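Local coordinates for putative GGDEF domain membrane protein (Pseudomonas fluorescens, PDB 5EUH) that probably makes the second messenger cyclic di-GMP from two GTP molecules through its GGDEF domain, the part that forms this chain, at residues I125-T129 against L141-A145. Numbering follows the deposited sequence.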
ATOM      1  N   ILE A 125       1.127  -1.868  -7.144  1.00 36.60           N
ATOM      2  CA  ILE A 125       0.370  -2.334  -5.989  1.00 35.41           C
ATOM      3  C   ILE A 125       0.231  -3.847  -6.063  1.00 34.97           C
ATOM      4  O   ILE A 125      -0.138  -4.393  -7.108  1.00 35.47           O
ATOM      5  CB  ILE A 125      -1.017  -1.665  -5.917  1.00 35.26           C
ATOM      6  CG1 ILE A 125      -0.873  -0.149  -5.759  1.00 35.84           C
ATOM      7  CG2 ILE A 125      -1.827  -2.229  -4.765  1.00 34.16           C
ATOM      8  CD1 ILE A 125      -2.185   0.591  -5.754  1.00 35.96           C
ATOM      9  N   GLY A 126       0.522  -4.516  -4.959  1.00 34.20           N
ATOM     10  CA  GLY A 126       0.274  -5.947  -4.820  1.00 33.82           C
ATOM     11  C   GLY A 126      -0.720  -6.202  -3.725  1.00 32.91           C
ATOM     12  O   GLY A 126      -0.683  -5.558  -2.670  1.00 32.44           O
ATOM     13  N   ILE A 127      -1.629  -7.152  -3.954  1.00 33.75           N
ATOM     14  CA  ILE A 127      -2.728  -7.443  -3.047  1.00 33.03           C
ATOM     15  C   ILE A 127      -2.699  -8.919  -2.675  1.00 42.83           C
ATOM     16  O   ILE A 127      -2.530  -9.784  -3.542  1.00 32.53           O
ATOM     17  CB  ILE A 127      -4.094  -7.082  -3.670  1.00 34.02           C
ATOM     18  CG1 ILE A 127      -4.065  -5.687  -4.290  1.00 32.77           C
ATOM     19  CG2 ILE A 127      -5.201  -7.192  -2.632  1.00 31.70           C
ATOM     20  CD1 ILE A 127      -5.417  -5.213  -4.752  1.00 33.06           C
ATOM     21  N   SER A 128      -2.870  -9.201  -1.387  1.00 35.29           N
ATOM     22  CA  SER A 128      -3.147 -10.542  -0.895  1.00 34.98           C
ATOM     23  C   SER A 128      -4.363 -10.474   0.020  1.00 30.84           C
ATOM     24  O   SER A 128      -4.706  -9.416   0.546  1.00 30.48           O
ATOM     25  CB  SER A 128      -1.951 -11.145  -0.151  1.00 31.34           C
ATOM     26  OG  SER A 128      -1.664 -10.421   1.029  1.00 30.86           O
ATOM     27  N   THR A 129      -5.020 -11.617   0.204  1.00 30.99           N
ATOM     28  CA  THR A 129      -6.276 -11.650   0.945  1.00 30.75           C
ATOM     29  C   THR A 129      -6.444 -12.996   1.627  1.00 34.18           C
ATOM     30  O   THR A 129      -6.370 -14.040   0.973  1.00 39.09           O
ATOM     31  CB  THR A 129      -7.468 -11.390   0.020  1.00 37.20           C
ATOM     32  OG1 THR A 129      -7.279 -10.155  -0.677  1.00 31.07           O
ATOM     33  CG2 THR A 129      -8.760 -11.325   0.819  1.00 32.74           C
ATOM     34  N   LEU A 141       0.673 -14.665   4.072  1.00 37.11           N
ATOM     35  CA  LEU A 141      -0.159 -13.558   3.617  1.00 31.48           C
ATOM     36  C   LEU A 141       0.692 -12.354   3.233  1.00 31.39           C
ATOM     37  O   LEU A 141       0.463 -11.724   2.194  1.00 31.36           O
ATOM     38  CB  LEU A 141      -1.162 -13.179   4.705  1.00 30.93           C
ATOM     39  CG  LEU A 141      -2.183 -12.104   4.338  1.00 30.42           C
ATOM     40  CD1 LEU A 141      -3.256 -12.680   3.435  1.00 30.58           C
ATOM     41  CD2 LEU A 141      -2.791 -11.497   5.583  1.00 30.01           C
ATOM     42  N   LEU A 142       1.676 -12.016   4.067  1.00 31.49           N
ATOM     43  CA  LEU A 142       2.588 -10.928   3.736  1.00 31.62           C
ATOM     44  C   LEU A 142       3.449 -11.278   2.531  1.00 37.13           C
ATOM     45  O   LEU A 142       3.768 -10.407   1.713  1.00 39.78           O
ATOM     46  CB  LEU A 142       3.467 -10.598   4.940  1.00 31.77           C
ATOM     47  CG  LEU A 142       2.813  -9.824   6.082  1.00 31.26           C
ATOM     48  CD1 LEU A 142       3.260 -10.376   7.423  1.00 33.17           C
ATOM     49  CD2 LEU A 142       3.160  -8.351   5.969  1.00 31.26           C
ATOM     50  N   PHE A 143       3.835 -12.549   2.407  1.00 40.11           N
ATOM     51  CA  PHE A 143       4.668 -12.966   1.285  1.00 33.68           C
ATOM     52  C   PHE A 143       3.927 -12.823  -0.037  1.00 33.68           C
ATOM     53  O   PHE A 143       4.510 -12.398  -1.040  1.00 44.83           O
ATOM     54  CB  PHE A 143       5.132 -14.409   1.489  1.00 34.42           C
ATOM     55  CG  PHE A 143       6.163 -14.865   0.496  1.00 35.48           C
ATOM     56  CD1 PHE A 143       5.784 -15.436  -0.707  1.00 35.95           C
ATOM     57  CD2 PHE A 143       7.511 -14.733   0.771  1.00 36.16           C
ATOM     58  CE1 PHE A 143       6.730 -15.857  -1.618  1.00 37.07           C
ATOM     59  CE2 PHE A 143       8.460 -15.155  -0.137  1.00 37.28           C
ATOM     60  CZ  PHE A 143       8.069 -15.717  -1.333  1.00 37.73           C
ATOM     61  N   ALA A 144       2.640 -13.172  -0.059  1.00 36.67           N
ATOM     62  CA  ALA A 144       1.880 -13.104  -1.301  1.00 39.15           C
ATOM     63  C   ALA A 144       1.678 -11.668  -1.768  1.00 40.00           C
ATOM     64  O   ALA A 144       1.502 -11.429  -2.966  1.00 33.53           O
ATOM     65  CB  ALA A 144       0.532 -13.800  -1.129  1.00 33.13           C
ATOM     66  N   ALA A 145       1.697 -10.705  -0.847  1.00 32.50           N
ATOM     67  CA  ALA A 145       1.480  -9.318  -1.239  1.00 32.37           C
ATOM     68  C   ALA A 145       2.745  -8.688  -1.808  1.00 33.04           C
ATOM     69  O   ALA A 145       2.677  -7.935  -2.784  1.00 33.43           O
ATOM     70  CB  ALA A 145       0.964  -8.507  -0.052  1.00 31.68           C
TER
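S128 and L141 supply the one hydrogen bond between 125-129 and 141-145: the hydroxyl OG of S128 donates to the main-chain O of L141 over 2.8 Å. OG comes in off the C=O direction, at 138°, and 34° out of the carbonyl plane. The S128 side chain points at the helix, and its chi1 of 65° sets OG between its own N and carbonyl carbon. The same L141 O is only weakly engaged by A145 N, so the serine gives this buried carbonyl a second donor. Around the bond, methyl groups close in: A145 CB lies 3.4 Å from S128 OG, while A144 CB meets S128 CB at 3.8 Å. Toward the T129 end of the strand segment, L141, its CG anti to the backbone N, carries CD1 alongside the strand to 3.7 Å from T129 C. At G126 the backbones draw near, G126 CA standing 3.7 Å from A145 O. The axes of the two segments run roughly antiparallel and approach to 6.8 Å, as the first half of the beta-alpha-beta unit 123-130, 138-154, 160-162. L141 and A145 also touch strand 33-40, whereas I125 and I127 face helix 94-109 on the opposite side of the sheet.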